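Local coordinates for amino acid ABC transporter, periplasmic amino acid-binding protein (Brucella ovis, PDB 4Z9N) that binds glutathione in its pocket and, as a family 3 solute-binding protein, probably delivers such a solute to a membrane ABC transporter for import, at residues 133-138 and 145-150; 113-118 and 171-176; 190-195 and 201-206. One frame throughout, in Å; residues are numbered along the deposited sequence. Where two conformers were deposited one is given.

How the contacts relate
All three contacts lie in one lobe of this two-lobed binding protein and reach the same mixed sheet. Of the three, contact 1 reaches the ligand, through Q138; the side chains of M115 in contact 2 and R192 in contact 3 are about 10 and about 11 Å from glutathione. Contacts 2 and 3 are closest, with centres about 8 Å apart, and share a bond between Y173 OH and H201 ND1 of 2.7 Å as well as the pairing of neighbouring strands 101-117 and 201-203. The centre of contact 1 lies about 13 Å from that of contact 2, where M147 SD meets F114 CE2 at 4.0 Å, and about 16 Å from that of contact 3.

Contact 1 of 3, residues 133-138 and 145-150; sequences ASICVQ and LNMADY. With GSH (glutathione), chain U.
The carboxamide of Q138 grips the glycyl end of glutathione with both its ends. Its NE2 donates to the ligand carboxylate oxygen O32 at 2.8 Å in a nearly straight bond (169°), while OE1 accepts from the ligand peptide nitrogen N3 at 2.9 Å (164°). Two bonds at opposite ends of one flat amide fix its rotation and match its donor and acceptor to those of the ligand. The residue stands at the end of strand 134-138, the first strand of a beta-alpha-beta unit that continues through helix 142-153 to strand 159-163. Helix and strand meet in this unit through M147. Its first torsion (chi1 175°) swings CG away from the backbone N and sends the chain at the strand, and a bend at chi3 turns the methyl to V137 while SD crosses I135 at a slant. SD rests on I135 CG2 at 3.7 Å, and the terminal CE meets V137 CG1 tip to tip at 3.8 Å. P160 and T182, on the strands that flank 134-138, also touch M147, while F151 of the same helix packs on I135. C136 points away from the helix and is disulfide-bonded to C178. On the helix, D149 forms salt bridges with R261 and R328 of the second subunit, and R328 of that subunit also hydrogen-bonds N146 OD1.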
loop_
_atom_site.group_PDB
_atom_site.type_symbol
_atom_site.label_atom_id
_atom_site.label_comp_id
_atom_site.label_asym_id
_atom_site.label_seq_id
_atom_site.Cartn_x
_atom_site.Cartn_y
_atom_site.Cartn_z
ATOM N N ALA D 133 24.280 -2.134 -27.412
ATOM C CA ALA D 133 23.369 -1.125 -27.956
ATOM C C ALA D 133 23.487 0.206 -27.212
ATOM O O ALA D 133 23.676 0.221 -25.993
ATOM C CB ALA D 133 21.935 -1.623 -27.883
ATOM N N SER D 134 23.365 1.314 -27.936
ATOM C CA SER D 134 23.326 2.620 -27.290
ATOM C C SER D 134 21.907 2.859 -26.808
ATOM O O SER D 134 20.959 2.824 -27.594
ATOM C CB SER D 134 23.769 3.732 -28.236
ATOM O OG SER D 134 22.953 3.770 -29.392
ATOM N N ILE D 135 21.756 3.082 -25.510
ATOM C CA ILE D 135 20.423 3.205 -24.934
ATOM C C ILE D 135 20.252 4.536 -24.222
ATOM O O ILE D 135 20.990 4.853 -23.280
ATOM C CB ILE D 135 20.133 2.035 -23.993
ATOM C CG1 ILE D 135 20.409 0.709 -24.717
ATOM C CG2 ILE D 135 18.677 2.099 -23.507
ATOM C CD1 ILE D 135 20.053 -0.510 -23.916
ATOM N N CYS D 136 19.249 5.305 -24.635
ATOM C CA CYS D 136 19.068 6.608 -24.021
ATOM C C CYS D 136 18.303 6.470 -22.724
ATOM O O CYS D 136 17.423 5.620 -22.560
ATOM C CB CYS D 136 18.365 7.594 -24.947
ATOM S SG CYS D 136 16.687 7.217 -25.279
ATOM N N VAL D 137 18.674 7.323 -21.789
ATOM C CA VAL D 137 18.067 7.300 -20.458
ATOM C C VAL D 137 18.231 8.698 -19.860
ATOM O O VAL D 137 19.177 9.408 -20.199
ATOM C CB VAL D 137 18.710 6.215 -19.559
ATOM C CG1 VAL D 137 20.154 6.579 -19.217
ATOM C CG2 VAL D 137 17.895 6.020 -18.271
ATOM N N GLN D 138 17.317 9.093 -18.975
ATOM C CA GLN D 138 17.467 10.384 -18.301
ATOM C C GLN D 138 18.227 10.310 -16.990
ATOM O O GLN D 138 18.082 9.364 -16.227
ATOM C CB GLN D 138 16.111 11.016 -18.041
ATOM C CG GLN D 138 15.688 11.922 -19.149
ATOM C CD GLN D 138 14.383 12.592 -18.838
ATOM O OE1 GLN D 138 13.342 12.148 -19.288
ATOM N NE2 GLN D 138 14.429 13.655 -18.042
ATOM N N LEU D 145 19.897 3.845 -12.900
ATOM C CA LEU D 145 20.564 2.905 -11.998
ATOM C C LEU D 145 20.168 1.462 -12.306
ATOM O O LEU D 145 21.013 0.564 -12.294
ATOM C CB LEU D 145 20.235 3.235 -10.533
ATOM C CG LEU D 145 20.514 4.689 -10.114
ATOM C CD1 LEU D 145 20.125 4.949 -8.658
ATOM C CD2 LEU D 145 21.984 5.037 -10.351
ATOM N N ASN D 146 18.878 1.234 -12.553
ATOM C CA ASN D 146 18.409 -0.128 -12.828
ATOM C C ASN D 146 19.030 -0.678 -14.109
ATOM O O ASN D 146 19.307 -1.877 -14.186
ATOM C CB ASN D 146 16.895 -0.200 -12.974
ATOM C CG ASN D 146 16.153 0.175 -11.708
ATOM O OD1 ASN D 146 16.624 -0.050 -10.599
ATOM N ND2 ASN D 146 14.971 0.759 -11.878
ATOM N N MET D 147 19.203 0.173 -15.126
ATOM C CA MET D 147 19.757 -0.320 -16.387
ATOM C C MET D 147 21.186 -0.799 -16.178
ATOM O O MET D 147 21.567 -1.854 -16.665
ATOM C CB MET D 147 19.732 0.733 -17.483
ATOM C CG MET D 147 20.429 0.243 -18.747
ATOM S SD MET D 147 20.090 1.264 -20.188
ATOM C CE MET D 147 20.675 2.869 -19.637
ATOM N N ALA D 148 21.976 -0.022 -15.451
ATOM C CA ALA D 148 23.332 -0.446 -15.144
ATOM C C ALA D 148 23.293 -1.822 -14.468
ATOM O O ALA D 148 24.052 -2.729 -14.838
ATOM C CB ALA D 148 24.033 0.584 -14.265
ATOM N N ASP D 149 22.406 -1.979 -13.480
ATOM C CA ASP D 149 22.295 -3.246 -12.748
ATOM C C ASP D 149 22.014 -4.405 -13.697
ATOM O O ASP D 149 22.608 -5.489 -13.595
ATOM C CB ASP D 149 21.164 -3.201 -11.714
ATOM C CG ASP D 149 21.468 -2.328 -10.514
ATOM O OD1 ASP D 149 22.644 -1.972 -10.285
ATOM O OD2 ASP D 149 20.498 -2.016 -9.783
ATOM N N TYR D 150 21.063 -4.180 -14.596
ATOM C CA TYR D 150 20.583 -5.234 -15.488
ATOM C C TYR D 150 21.667 -5.679 -16.471
ATOM O O TYR D 150 21.828 -6.869 -16.745
ATOM C CB TYR D 150 19.343 -4.739 -16.241
ATOM C CG TYR D 150 18.689 -5.745 -17.162
ATOM C CD1 TYR D 150 17.998 -6.837 -16.654
ATOM C CD2 TYR D 150 18.732 -5.575 -18.543
ATOM C CE1 TYR D 150 17.382 -7.757 -17.499
ATOM C CE2 TYR D 150 18.109 -6.482 -19.398
ATOM C CZ TYR D 150 17.437 -7.568 -18.869
ATOM O OH TYR D 150 16.822 -8.469 -19.712
HETATM N N1 GSH U . 9.781 6.591 -12.399
HETATM C CA1 GSH U . 11.184 6.922 -12.655
HETATM C C1 GSH U . 11.716 7.722 -11.469
HETATM O O11 GSH U . 12.949 7.987 -11.412
HETATM O O12 GSH U . 10.940 8.125 -10.558
HETATM C CB1 GSH U . 11.354 7.774 -13.924
HETATM C CG1 GSH U . 10.556 9.082 -13.757
HETATM C CD1 GSH U . 10.927 10.031 -14.891
HETATM O OE1 GSH U . 11.349 11.126 -14.681
HETATM N N2 GSH U . 10.741 9.570 -16.246
HETATM C CA2 GSH U . 11.119 10.467 -17.322
HETATM C C2 GSH U . 10.285 11.756 -17.322
HETATM O O2 GSH U . 9.241 11.870 -16.765
HETATM C CB2 GSH U . 11.103 9.728 -18.665
HETATM S SG2 GSH U . 9.421 9.319 -19.207
HETATM N N3 GSH U . 10.860 12.893 -18.010
HETATM C CA3 GSH U . 10.147 14.141 -18.050
HETATM C C3 GSH U . 11.089 15.251 -17.584
HETATM O O31 GSH U . 10.748 16.449 -17.770
HETATM O O32 GSH U . 12.185 14.973 -17.007
#

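Contact 2 of 3, residues 113-118 and 171-176; sequences GFMINS and AAYDSG
The long side chain of M115 crosses the Y173 side chain at about a right angle, with the methionine on strand 101-117 and the tyrosine on helix 166-174. Y173 has CG anti to the backbone N (chi1 170°), which carries the ring out from the helix and sets its hydroxyl against the strand backbone. M115 bends at chi3 (68°), which brings its CE to 3.8 Å from Y173 CE2, while M115 CG lies 3.6 Å from Y173 OH. The methionine thus lies across the outer end of the tyrosine, touching the hydroxyl with CG and a ring carbon with CE. I116 C sits near the plane of the ring, at its edge, 3.0 Å from Y173 OH. L188 and R192 of helix 185-192 also pack on M115, so the methionine lies between two helices that cover this part of the mixed sheet in one lobe of the binding-protein fold.

Farther along, the two segments are joined by water. It accepts from N117 ND2 at 3.0 Å and lies 2.9 Å from D174 OD1, to which it can donate. The other ends of both side chains are engaged too: N117 OD1 with the backbone nitrogens of K119 and K120, and D174 OD2 with that of A196. The helix closes in a Schellman motif at G176, whose positive phi suits glycine.

Although Y173 OH comes within 3.2 Å of N117 N, the angle is too poor for a bond, as it is toward I116 N and O. The hydroxyl therefore lies against strand backbone that does not bond it, and its hydrogen bond to H201 ND1 on the adjacent strand is what satisfies it in this buried place.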
loop_
_atom_site.group_PDB
_atom_site.type_symbol
_atom_site.label_atom_id
_atom_site.label_comp_id
_atom_site.label_asym_id
_atom_site.label_seq_id
_atom_site.Cartn_x
_atom_site.Cartn_y
_atom_site.Cartn_z
ATOM N N GLY D 113 11.166 -0.856 -18.703
ATOM C CA GLY D 113 11.290 -1.641 -19.915
ATOM C C GLY D 113 12.164 -0.961 -20.953
ATOM O O GLY D 113 12.768 0.092 -20.686
ATOM N N PHE D 114 12.248 -1.585 -22.122
ATOM C CA PHE D 114 13.067 -1.115 -23.242
ATOM C C PHE D 114 12.251 -1.039 -24.524
ATOM O O PHE D 114 11.427 -1.907 -24.787
ATOM C CB PHE D 114 14.263 -2.043 -23.470
ATOM C CG PHE D 114 15.213 -2.086 -22.325
ATOM C CD1 PHE D 114 15.016 -2.984 -21.278
ATOM C CD2 PHE D 114 16.284 -1.208 -22.274
ATOM C CE1 PHE D 114 15.886 -3.018 -20.214
ATOM C CE2 PHE D 114 17.166 -1.230 -21.206
ATOM C CZ PHE D 114 16.964 -2.140 -20.174
ATOM N N MET D 115 12.496 -0.008 -25.325
ATOM C CA MET D 115 11.803 0.151 -26.606
ATOM C C MET D 115 12.812 0.275 -27.743
ATOM O O MET D 115 13.844 0.936 -27.584
ATOM C CB MET D 115 10.888 1.372 -26.559
ATOM C CG MET D 115 10.022 1.569 -27.805
ATOM S SD MET D 115 8.727 2.800 -27.510
ATOM C CE MET D 115 9.704 4.294 -27.339
ATOM N N ILE D 116 12.513 -0.363 -28.875
ATOM C CA ILE D 116 13.351 -0.274 -30.068
ATOM C C ILE D 116 12.506 0.043 -31.287
ATOM O O ILE D 116 11.290 -0.154 -31.288
ATOM C CB ILE D 116 14.135 -1.574 -30.331
ATOM C CG1 ILE D 116 13.164 -2.750 -30.495
ATOM C CG2 ILE D 116 15.157 -1.837 -29.236
ATOM C CD1 ILE D 116 13.739 -3.939 -31.211
ATOM N N ASN D 117 13.168 0.512 -32.336
ATOM C CA ASN D 117 12.534 0.619 -33.638
ATOM C C ASN D 117 12.729 -0.718 -34.326
ATOM O O ASN D 117 13.841 -1.047 -34.740
ATOM C CB ASN D 117 13.136 1.764 -34.454
ATOM C CG ASN D 117 12.422 1.968 -35.775
ATOM O OD1 ASN D 117 12.125 1.009 -36.484
ATOM N ND2 ASN D 117 12.104 3.217 -36.092
ATOM N N SER D 118 11.647 -1.482 -34.453
ATOM C CA SER D 118 11.725 -2.834 -35.000
ATOM C C SER D 118 12.013 -2.824 -36.497
ATOM O O SER D 118 12.404 -3.846 -37.067
ATOM C CB SER D 118 10.431 -3.604 -34.720
ATOM O OG SER D 118 9.319 -2.978 -35.332
ATOM N N ALA D 171 14.595 12.915 -29.088
ATOM C CA ALA D 171 15.110 13.250 -30.414
ATOM C C ALA D 171 16.273 12.335 -30.795
ATOM O O ALA D 171 16.386 11.907 -31.948
ATOM C CB ALA D 171 15.533 14.709 -30.475
ATOM N N ALA D 172 17.125 12.027 -29.822
ATOM C CA ALA D 172 18.301 11.194 -30.062
ATOM C C ALA D 172 17.919 9.751 -30.383
ATOM O O ALA D 172 18.587 9.082 -31.177
ATOM C CB ALA D 172 19.216 11.236 -28.868
ATOM N N TYR D 173 16.851 9.273 -29.747
ATOM C CA TYR D 173 16.328 7.941 -30.022
ATOM C C TYR D 173 15.675 7.880 -31.405
ATOM O O TYR D 173 15.952 6.974 -32.192
ATOM C CB TYR D 173 15.314 7.526 -28.951
ATOM C CG TYR D 173 14.554 6.258 -29.285
ATOM C CD1 TYR D 173 15.202 5.029 -29.345
ATOM C CD2 TYR D 173 13.186 6.292 -29.530
ATOM C CE1 TYR D 173 14.508 3.872 -29.656
ATOM C CE2 TYR D 173 12.487 5.145 -29.828
ATOM C CZ TYR D 173 13.145 3.939 -29.893
ATOM O OH TYR D 173 12.434 2.800 -30.207
ATOM N N ASP D 174 14.802 8.841 -31.683
ATOM C CA ASP D 174 14.030 8.820 -32.921
ATOM C C ASP D 174 14.931 9.001 -34.136
ATOM O O ASP D 174 14.692 8.414 -35.199
ATOM C CB ASP D 174 12.953 9.908 -32.896
ATOM C CG ASP D 174 11.757 9.553 -33.754
ATOM O OD1 ASP D 174 11.686 8.383 -34.188
ATOM O OD2 ASP D 174 10.883 10.422 -33.967
ATOM N N SER D 175 15.974 9.804 -33.976
ATOM C CA SER D 175 16.879 10.105 -35.082
ATOM C C SER D 175 17.759 8.901 -35.396
ATOM O O SER D 175 18.370 8.826 -36.462
ATOM C CB SER D 175 17.747 11.310 -34.745
ATOM O OG SER D 175 18.694 10.959 -33.751
ATOM N N GLY D 176 17.825 7.963 -34.458
ATOM C CA GLY D 176 18.632 6.773 -34.644
ATOM C C GLY D 176 20.014 6.877 -34.028
ATOM O O GLY D 176 20.810 5.945 -34.119
HETATM O O HOH W 1 12.887 5.854 -34.919
#

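Contact 3 of 3, residues 190-195 and 201-206; sequences GVRLAL and HVILPE
L195 lays its CD1 methyl over the face of the H201 imidazole, a CH-pi contact in which the carbon stands 3.6 Å from the ring centroid and only 12° off the ring normal. The contact closes the link between helix 185-192 and strand 201-203 in one lobe of the periplasmic binding-protein fold: a type I turn spans R192 to L195, and the chain then enters the strand, an antiparallel neighbour of strand 101-117 in the mixed sheet. The methyl is nearly centred on the ring, with H201 NE2 and CE1 its closest atoms, and the two side chains cross at about a right angle. The methyl, together with Y173 as the partner of ND1, would limit rotation of the imidazole.

R192 runs past H201 in the opposite direction, the aliphatic CD lying 3.7 Å from H201 CB. An extended start to the chain (chi1 178°) takes it out toward the strand, and a bend at chi3 then turns the guanidinium edge to the H201 carbonyl. R192 NH1 donates to H201 O at 2.9 Å; the oxygen lies near the guanidinium plane, but the donor stands above the carbonyl plane. I203 CD1 covers part of one guanidinium face, toward the rim and 4.0 Å from R192 NH2. The same arginine makes a cation-pi contact with Y189. A water in the guanidinium plane completes the junction, accepting from R192 NH1 at 3.1 Å and from the backbone I203 N at 3.0 Å.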
loop_
_atom_site.group_PDB
_atom_site.type_symbol
_atom_site.label_atom_id
_atom_site.label_comp_id
_atom_site.label_asym_id
_atom_site.label_seq_id
_atom_site.Cartn_x
_atom_site.Cartn_y
_atom_site.Cartn_z
ATOM N N GLY D 190 3.744 6.496 -23.852
ATOM C CA GLY D 190 3.550 7.921 -24.066
ATOM C C GLY D 190 4.598 8.540 -24.974
ATOM O O GLY D 190 4.278 9.338 -25.866
ATOM N N VAL D 191 5.854 8.176 -24.746
ATOM C CA VAL D 191 6.941 8.624 -25.602
ATOM C C VAL D 191 6.707 8.184 -27.038
ATOM O O VAL D 191 6.852 8.977 -27.982
ATOM C CB VAL D 191 8.291 8.099 -25.104
ATOM C CG1 VAL D 191 9.356 8.299 -26.178
ATOM C CG2 VAL D 191 8.681 8.802 -23.810
ATOM N N ARG D 192 6.346 6.915 -27.212
ATOM C CA ARG D 192 6.147 6.360 -28.552
ATOM C C ARG D 192 5.156 7.193 -29.379
ATOM O O ARG D 192 5.372 7.433 -30.572
ATOM C CB ARG D 192 5.673 4.904 -28.457
ATOM C CG ARG D 192 5.398 4.252 -29.805
ATOM C CD ARG D 192 5.251 2.735 -29.697
ATOM N NE ARG D 192 4.151 2.328 -28.826
ATOM C CZ ARG D 192 3.881 1.064 -28.514
ATOM N NH1 ARG D 192 4.639 0.085 -28.995
ATOM N NH2 ARG D 192 2.869 0.777 -27.703
ATOM N N LEU D 193 4.093 7.668 -28.738
ATOM C CA LEU D 193 3.077 8.455 -29.439
ATOM C C LEU D 193 3.591 9.815 -29.911
ATOM O O LEU D 193 2.929 10.494 -30.701
ATOM C CB LEU D 193 1.853 8.651 -28.547
ATOM C CG LEU D 193 0.966 7.416 -28.384
ATOM C CD1 LEU D 193 -0.100 7.674 -27.343
ATOM C CD2 LEU D 193 0.328 7.016 -29.714
ATOM N N ALA D 194 4.771 10.207 -29.447
ATOM C CA ALA D 194 5.317 11.519 -29.797
ATOM C C ALA D 194 6.364 11.413 -30.893
ATOM O O ALA D 194 6.905 12.419 -31.350
ATOM C CB ALA D 194 5.912 12.195 -28.558
ATOM N N LEU D 195 6.647 10.187 -31.319
ATOM C CA LEU D 195 7.717 9.940 -32.275
ATOM C C LEU D 195 7.183 10.096 -33.697
ATOM O O LEU D 195 5.971 10.130 -33.913
ATOM C CB LEU D 195 8.310 8.550 -32.062
ATOM C CG LEU D 195 8.861 8.319 -30.647
ATOM C CD1 LEU D 195 9.577 6.996 -30.561
ATOM C CD2 LEU D 195 9.806 9.457 -30.256
ATOM N N HIS D 201 7.682 1.201 -33.546
ATOM C CA HIS D 201 8.357 0.987 -32.258
ATOM C C HIS D 201 7.715 -0.099 -31.403
ATOM O O HIS D 201 6.495 -0.149 -31.225
ATOM C CB HIS D 201 8.426 2.306 -31.487
ATOM C CG HIS D 201 9.204 3.364 -32.209
ATOM N ND1 HIS D 201 10.554 3.567 -32.005
ATOM C CD2 HIS D 201 8.830 4.242 -33.171
ATOM C CE1 HIS D 201 10.972 4.541 -32.795
ATOM N NE2 HIS D 201 9.944 4.970 -33.509
ATOM N N VAL D 202 8.569 -0.974 -30.887
ATOM C CA VAL D 202 8.141 -2.127 -30.124
ATOM C C VAL D 202 8.668 -2.023 -28.704
ATOM O O VAL D 202 9.845 -1.745 -28.505
ATOM C CB VAL D 202 8.619 -3.430 -30.785
ATOM C CG1 VAL D 202 8.302 -4.627 -29.891
ATOM C CG2 VAL D 202 7.958 -3.599 -32.143
ATOM N N ILE D 203 7.795 -2.232 -27.726
ATOM C CA ILE D 203 8.235 -2.366 -26.336
ATOM C C ILE D 203 8.546 -3.835 -26.098
ATOM O O ILE D 203 7.677 -4.699 -26.278
ATOM C CB ILE D 203 7.181 -1.845 -25.362
ATOM C CG1 ILE D 203 6.893 -0.364 -25.629
ATOM C CG2 ILE D 203 7.603 -2.099 -23.916
ATOM C CD1 ILE D 203 5.686 0.178 -24.858
ATOM N N LEU D 204 9.788 -4.121 -25.724
ATOM C CA LEU D 204 10.236 -5.497 -25.560
ATOM C C LEU D 204 9.581 -6.083 -24.314
ATOM O O LEU D 204 9.108 -5.333 -23.455
ATOM C CB LEU D 204 11.770 -5.571 -25.481
ATOM C CG LEU D 204 12.491 -5.047 -26.726
ATOM C CD1 LEU D 204 13.988 -4.969 -26.533
ATOM C CD2 LEU D 204 12.151 -5.905 -27.934
ATOM N N PRO D 205 9.532 -7.424 -24.221
ATOM C CA PRO D 205 8.767 -8.048 -23.137
ATOM C C PRO D 205 9.348 -7.837 -21.737
ATOM O O PRO D 205 8.585 -7.819 -20.773
ATOM C CB PRO D 205 8.800 -9.540 -23.498
ATOM C CG PRO D 205 9.189 -9.595 -24.939
ATOM C CD PRO D 205 10.098 -8.431 -25.134
ATOM N N GLU D 206 10.665 -7.698 -21.621
ATOM C CA GLU D 206 11.306 -7.695 -20.301
ATOM C C GLU D 206 10.931 -6.493 -19.425
ATOM O O GLU D 206 10.926 -5.345 -19.880
ATOM C CB GLU D 206 12.832 -7.747 -20.455
ATOM C CG GLU D 206 13.396 -9.118 -20.858
ATOM C CD GLU D 206 13.246 -9.428 -22.341
ATOM O OE1 GLU D 206 12.828 -8.537 -23.112
ATOM O OE2 GLU D 206 13.561 -10.576 -22.736
HETATM O O HOH W 2 4.975 -2.966 -28.476
#